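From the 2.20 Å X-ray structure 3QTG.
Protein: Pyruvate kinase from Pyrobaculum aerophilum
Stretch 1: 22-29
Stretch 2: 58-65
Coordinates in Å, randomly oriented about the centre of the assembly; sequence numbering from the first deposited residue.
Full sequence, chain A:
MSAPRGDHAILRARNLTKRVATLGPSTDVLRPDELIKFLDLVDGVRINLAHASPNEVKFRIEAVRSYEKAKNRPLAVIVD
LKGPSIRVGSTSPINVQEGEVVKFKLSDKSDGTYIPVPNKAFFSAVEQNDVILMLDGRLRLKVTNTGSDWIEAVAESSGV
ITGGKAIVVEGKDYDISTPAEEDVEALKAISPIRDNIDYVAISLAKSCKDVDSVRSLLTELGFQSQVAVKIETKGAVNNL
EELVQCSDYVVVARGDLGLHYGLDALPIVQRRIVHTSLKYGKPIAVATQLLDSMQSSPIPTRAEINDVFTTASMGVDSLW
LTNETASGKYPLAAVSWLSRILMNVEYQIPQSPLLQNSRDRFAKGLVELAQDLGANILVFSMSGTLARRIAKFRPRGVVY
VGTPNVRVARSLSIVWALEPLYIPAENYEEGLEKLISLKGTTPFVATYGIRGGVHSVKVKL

Stretch 1 (22-29) TLGPSTDV
Stretch 2 58-65: KFRIEAVR

Residues 58-65 lie within a continuous α-helix that extends beyond the stretch at both ends, with i to i+4 backbone hydrogen bonds such as Val 64 N to Arg 60 O (3.0 Å). Residues 22-29 are less regular. Thr 22 and Leu 23 are extended (phi/psi -88/135 and -91/136), Gly 24 opens further to -154/-162 at the N-cap position, and a short helix covers 25-28, starting at Pro 25 (-57/-35, C-gamma exo). Gly 24 O anchors this turn, accepting hydrogen bonds from Thr 27 N (3.1 Å), Asp 28 N (3.0 Å) and Thr 27 OG1 (2.9 Å; chi1 p, 52°); a weak bond from Val 29 N to Pro 25 O (3.4 Å) follows. The backbones come nearest at Leu 23 and Arg 60, whose CA atoms are 7.4 Å apart, and the contact buries 289 Å² in all.

The polar part of the contact is a bidentate salt bridge. Arg 60 has its CA-to-CB bond toward the first stretch and an extended side chain beyond chi1 (m, -74°; then t, t, with chi4 171°), which carries the guanidinium to the short helix. Asp 28 leaves its backbone sideways, but chi1 m (-70°) and chi2 -9° bring the carboxylate nearer. Arg 60 NE donates to Asp 28 OD1 at 3.1 Å (N-H...acceptor angle 160°), and Arg 60 NH2 to Asp 28 OD2 at 2.9 Å (168°). These nearly linear bonds pair two donors with two acceptors at the guanidinium edge, so charge attraction is joined to directional bonding.

The backbone leading into the short helix packs against the same group. Gly 24 CA and Leu 23 O lie over one face of the guanidinium, whose flatness suits it to lie against backbone and whose charge suits the partly negative carbonyl oxygen; Arg 60 NH2 is 3.6 Å from Gly 24 C and 3.9 Å from Pro 25 N.

Apolar packing centres on Leu 23, whose CA-to-CB bond also points toward the helix. With chi1 m (-61°) and chi2 t (180°), its CD1 reaches Arg 60 CB at 3.7 Å and Val 64 CG2 at 4.0 Å. Val 64 (chi1 t, 161°) is one helical turn beyond Arg 60, so Leu 23 covers the aliphatic base of the arginine and Val 64 together.

Phe 59 departs sideways with an off-rotamer chi1 of 138° and chi2 of -97°, bringing its ring edge to the carboxylate: Phe 59 CE1 lies 3.4 Å from Asp 28 OD1, near the ring plane, where the electropositive C-H rim favours a carboxylate oxygen.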

ATOM      1  N   THR A  22      23.005  32.542  16.436  1.00 41.82           N
ATOM      2  CA  THR A  22      24.414  32.886  16.506  1.00 43.57           C
ATOM      3  C   THR A  22      24.653  34.074  17.441  1.00 45.08           C
ATOM      4  O   THR A  22      23.950  35.080  17.388  1.00 45.23           O
ATOM      5  CB  THR A  22      24.991  33.206  15.121  1.00 43.54           C
ATOM      6  OG1 THR A  22      24.877  32.043  14.285  1.00 41.87           O
ATOM      7  CG2 THR A  22      26.467  33.637  15.224  1.00 43.01           C
ATOM      8  N   LEU A  23      25.667  33.941  18.289  1.00 46.62           N
ATOM      9  CA  LEU A  23      26.025  34.995  19.224  1.00 47.61           C
ATOM     10  C   LEU A  23      27.065  35.910  18.603  1.00 48.10           C
ATOM     11  O   LEU A  23      28.022  35.444  17.979  1.00 48.21           O
ATOM     12  CB  LEU A  23      26.573  34.395  20.515  1.00 48.46           C
ATOM     13  CG  LEU A  23      25.664  33.482  21.336  1.00 48.44           C
ATOM     14  CD1 LEU A  23      26.442  33.023  22.563  1.00 49.86           C
ATOM     15  CD2 LEU A  23      24.339  34.163  21.746  1.00 48.06           C
ATOM     16  N   GLY A  24      26.875  37.211  18.781  1.00 48.58           N
ATOM     17  CA  GLY A  24      27.805  38.199  18.237  1.00 49.32           C
ATOM     18  C   GLY A  24      27.765  39.471  19.054  1.00 50.24           C
ATOM     19  O   GLY A  24      27.277  39.447  20.190  1.00 50.50           O
ATOM     20  N   PRO A  25      28.269  40.592  18.485  1.00 50.71           N
ATOM     21  CA  PRO A  25      28.210  41.887  19.167  1.00 51.79           C
ATOM     22  C   PRO A  25      26.793  42.322  19.541  1.00 52.27           C
ATOM     23  O   PRO A  25      26.614  42.919  20.599  1.00 52.55           O
ATOM     24  CB  PRO A  25      28.818  42.852  18.144  1.00 52.34           C
ATOM     25  CG  PRO A  25      29.715  41.982  17.299  1.00 51.80           C
ATOM     26  CD  PRO A  25      28.959  40.695  17.182  1.00 50.30           C
ATOM     27  N   SER A  26      25.800  42.001  18.703  1.00 52.10           N
ATOM     28  CA  SER A  26      24.399  42.361  18.984  1.00 52.50           C
ATOM     29  C   SER A  26      23.830  41.670  20.216  1.00 53.23           C
ATOM     30  O   SER A  26      22.912  42.194  20.854  1.00 53.91           O
ATOM     31  CB  SER A  26      23.507  42.062  17.785  1.00 51.96           C
ATOM     32  OG  SER A  26      23.864  42.864  16.684  1.00 52.02           O
ATOM     33  N   THR A  27      24.369  40.501  20.555  1.00 53.45           N
ATOM     34  CA  THR A  27      23.921  39.786  21.746  1.00 54.65           C
ATOM     35  C   THR A  27      24.794  40.112  22.970  1.00 55.78           C
ATOM     36  O   THR A  27      24.309  40.111  24.107  1.00 55.98           O
ATOM     37  CB  THR A  27      23.816  38.251  21.516  1.00 53.88           C
ATOM     38  OG1 THR A  27      25.046  37.773  20.968  1.00 53.88           O
ATOM     39  CG2 THR A  27      22.671  37.915  20.539  1.00 53.73           C
ATOM     40  N   ASP A  28      26.076  40.380  22.729  1.00 56.79           N
ATOM     41  CA  ASP A  28      27.000  40.818  23.783  1.00 58.67           C
ATOM     42  C   ASP A  28      26.468  41.994  24.612  1.00 60.04           C
ATOM     43  O   ASP A  28      26.628  42.018  25.832  1.00 60.76           O
ATOM     44  CB  ASP A  28      28.354  41.203  23.175  1.00 58.42           C
ATOM     45  CG  ASP A  28      29.126  40.005  22.649  1.00 58.53           C
ATOM     46  OD1 ASP A  28      28.703  38.856  22.907  1.00 59.76           O
ATOM     47  OD2 ASP A  28      30.158  40.208  21.969  1.00 57.45           O
ATOM     48  N   VAL A  29      25.832  42.955  23.944  1.00 61.18           N
ATOM     49  CA  VAL A  29      25.381  44.200  24.589  1.00 62.86           C
ATOM     50  C   VAL A  29      24.000  44.097  25.243  1.00 63.83           C
ATOM     51  O   VAL A  29      23.520  45.055  25.846  1.00 64.41           O
ATOM     52  CB  VAL A  29      25.424  45.415  23.607  1.00 62.82           C
ATOM     53  CG1 VAL A  29      26.869  45.805  23.309  1.00 62.92           C
ATOM     54  CG2 VAL A  29      24.665  45.113  22.302  1.00 62.09           C
ATOM     55  N   LYS A  58      34.927  32.291  25.201  1.00 60.95           N
ATOM     56  CA  LYS A  58      34.907  31.936  26.620  1.00 61.85           C
ATOM     57  C   LYS A  58      33.769  32.614  27.388  1.00 61.66           C
ATOM     58  O   LYS A  58      33.032  31.942  28.111  1.00 61.50           O
ATOM     59  CB  LYS A  58      36.273  32.251  27.270  1.00 62.46           C
ATOM     60  CG  LYS A  58      36.467  31.688  28.664  1.00 63.85           C
ATOM     61  CD  LYS A  58      37.946  31.785  29.120  1.00 65.37           C
ATOM     62  CE  LYS A  58      38.110  31.376  30.577  1.00 67.61           C
ATOM     63  NZ  LYS A  58      37.658  29.974  30.842  1.00 67.69           N
ATOM     64  N   PHE A  59      33.647  33.934  27.223  1.00 61.83           N
ATOM     65  CA  PHE A  59      32.632  34.766  27.892  1.00 61.84           C
ATOM     66  C   PHE A  59      31.197  34.491  27.420  1.00 60.37           C
ATOM     67  O   PHE A  59      30.257  34.570  28.215  1.00 60.54           O
ATOM     68  CB  PHE A  59      33.002  36.262  27.751  1.00 63.33           C
ATOM     69  CG  PHE A  59      31.831  37.177  27.428  1.00 65.00           C
ATOM     70  CD1 PHE A  59      31.568  37.559  26.108  1.00 66.02           C
ATOM     71  CD2 PHE A  59      31.012  37.683  28.441  1.00 68.10           C
ATOM     72  CE1 PHE A  59      30.497  38.406  25.796  1.00 66.91           C
ATOM     73  CE2 PHE A  59      29.927  38.532  28.140  1.00 68.44           C
ATOM     74  CZ  PHE A  59      29.671  38.890  26.812  1.00 66.69           C
ATOM     75  N   ARG A  60      31.026  34.191  26.131  1.00 58.45           N
ATOM     76  CA  ARG A  60      29.701  33.872  25.581  1.00 56.58           C
ATOM     77  C   ARG A  60      29.206  32.516  26.110  1.00 56.35           C
ATOM     78  O   ARG A  60      28.071  32.391  26.580  1.00 56.15           O
ATOM     79  CB  ARG A  60      29.719  33.905  24.048  1.00 55.72           C
ATOM     80  CG  ARG A  60      29.772  35.324  23.459  1.00 54.79           C
ATOM     81  CD  ARG A  60      30.231  35.345  22.008  1.00 54.47           C
ATOM     82  NE  ARG A  60      30.376  36.714  21.489  1.00 52.69           N
ATOM     83  CZ  ARG A  60      30.926  37.025  20.317  1.00 52.29           C
ATOM     84  NH1 ARG A  60      31.382  36.079  19.513  1.00 52.80           N
ATOM     85  NH2 ARG A  60      31.012  38.292  19.932  1.00 53.83           N
ATOM     86  N   ILE A  61      30.080  31.517  26.047  1.00 55.95           N
ATOM     87  CA  ILE A  61      29.806  30.201  26.592  1.00 55.68           C
ATOM     88  C   ILE A  61      29.462  30.273  28.080  1.00 56.34           C
ATOM     89  O   ILE A  61      28.482  29.659  28.512  1.00 56.36           O
ATOM     90  CB  ILE A  61      30.974  29.225  26.319  1.00 55.70           C
ATOM     91  CG1 ILE A  61      31.064  28.953  24.809  1.00 54.58           C
ATOM     92  CG2 ILE A  61      30.823  27.937  27.156  1.00 55.22           C
ATOM     93  CD1 ILE A  61      31.989  27.815  24.388  1.00 54.79           C
ATOM     94  N   GLU A  62      30.239  31.041  28.851  1.00 56.73           N
ATOM     95  CA  GLU A  62      29.951  31.251  30.287  1.00 57.30           C
ATOM     96  C   GLU A  62      28.556  31.835  30.545  1.00 55.64           C
ATOM     97  O   GLU A  62      27.857  31.406  31.456  1.00 55.57           O
ATOM     98  CB  GLU A  62      31.028  32.135  30.951  1.00 58.52           C
ATOM     99  CG  GLU A  62      32.254  31.375  31.469  1.00 60.01           C
ATOM    100  CD  GLU A  62      33.456  32.291  31.696  1.00 61.01           C
ATOM    101  OE1 GLU A  62      33.816  33.038  30.763  1.00 64.48           O
ATOM    102  OE2 GLU A  62      34.050  32.267  32.801  1.00 63.05           O
ATOM    103  N   ALA A  63      28.160  32.823  29.751  1.00 54.38           N
ATOM    104  CA  ALA A  63      26.821  33.405  29.856  1.00 53.91           C
ATOM    105  C   ALA A  63      25.720  32.384  29.498  1.00 52.97           C
ATOM    106  O   ALA A  63      24.629  32.374  30.093  1.00 52.68           O
ATOM    107  CB  ALA A  63      26.716  34.634  28.960  1.00 53.96           C
ATOM    108  N   VAL A  64      26.023  31.525  28.528  1.00 51.68           N
ATOM    109  CA  VAL A  64      25.103  30.460  28.117  1.00 50.34           C
ATOM    110  C   VAL A  64      24.912  29.448  29.255  1.00 50.43           C
ATOM    111  O   VAL A  64      23.778  29.119  29.613  1.00 49.23           O
ATOM    112  CB  VAL A  64      25.604  29.778  26.807  1.00 49.77           C
ATOM    113  CG1 VAL A  64      24.955  28.389  26.581  1.00 47.84           C
ATOM    114  CG2 VAL A  64      25.391  30.722  25.620  1.00 49.08           C
ATOM    115  N   ARG A  65      26.029  28.991  29.829  1.00 50.76           N
ATOM    116  CA  ARG A  65      26.019  27.958  30.883  1.00 51.10           C
ATOM    117  C   ARG A  65      25.446  28.485  32.190  1.00 51.88           C
ATOM    118  O   ARG A  65      24.847  27.730  32.968  1.00 51.86           O
ATOM    119  CB  ARG A  65      27.424  27.396  31.118  1.00 50.85           C
ATOM    120  CG  ARG A  65      27.971  26.591  29.943  1.00 49.86           C
ATOM    121  CD  ARG A  65      26.983  25.495  29.473  1.00 47.67           C
ATOM    122  NE  ARG A  65      27.558  24.767  28.346  1.00 46.97           N
ATOM    123  CZ  ARG A  65      26.873  24.136  27.395  1.00 45.60           C
ATOM    124  NH1 ARG A  65      25.539  24.123  27.388  1.00 43.60           N
ATOM    125  NH2 ARG A  65      27.542  23.516  26.436  1.00 44.29           N
TER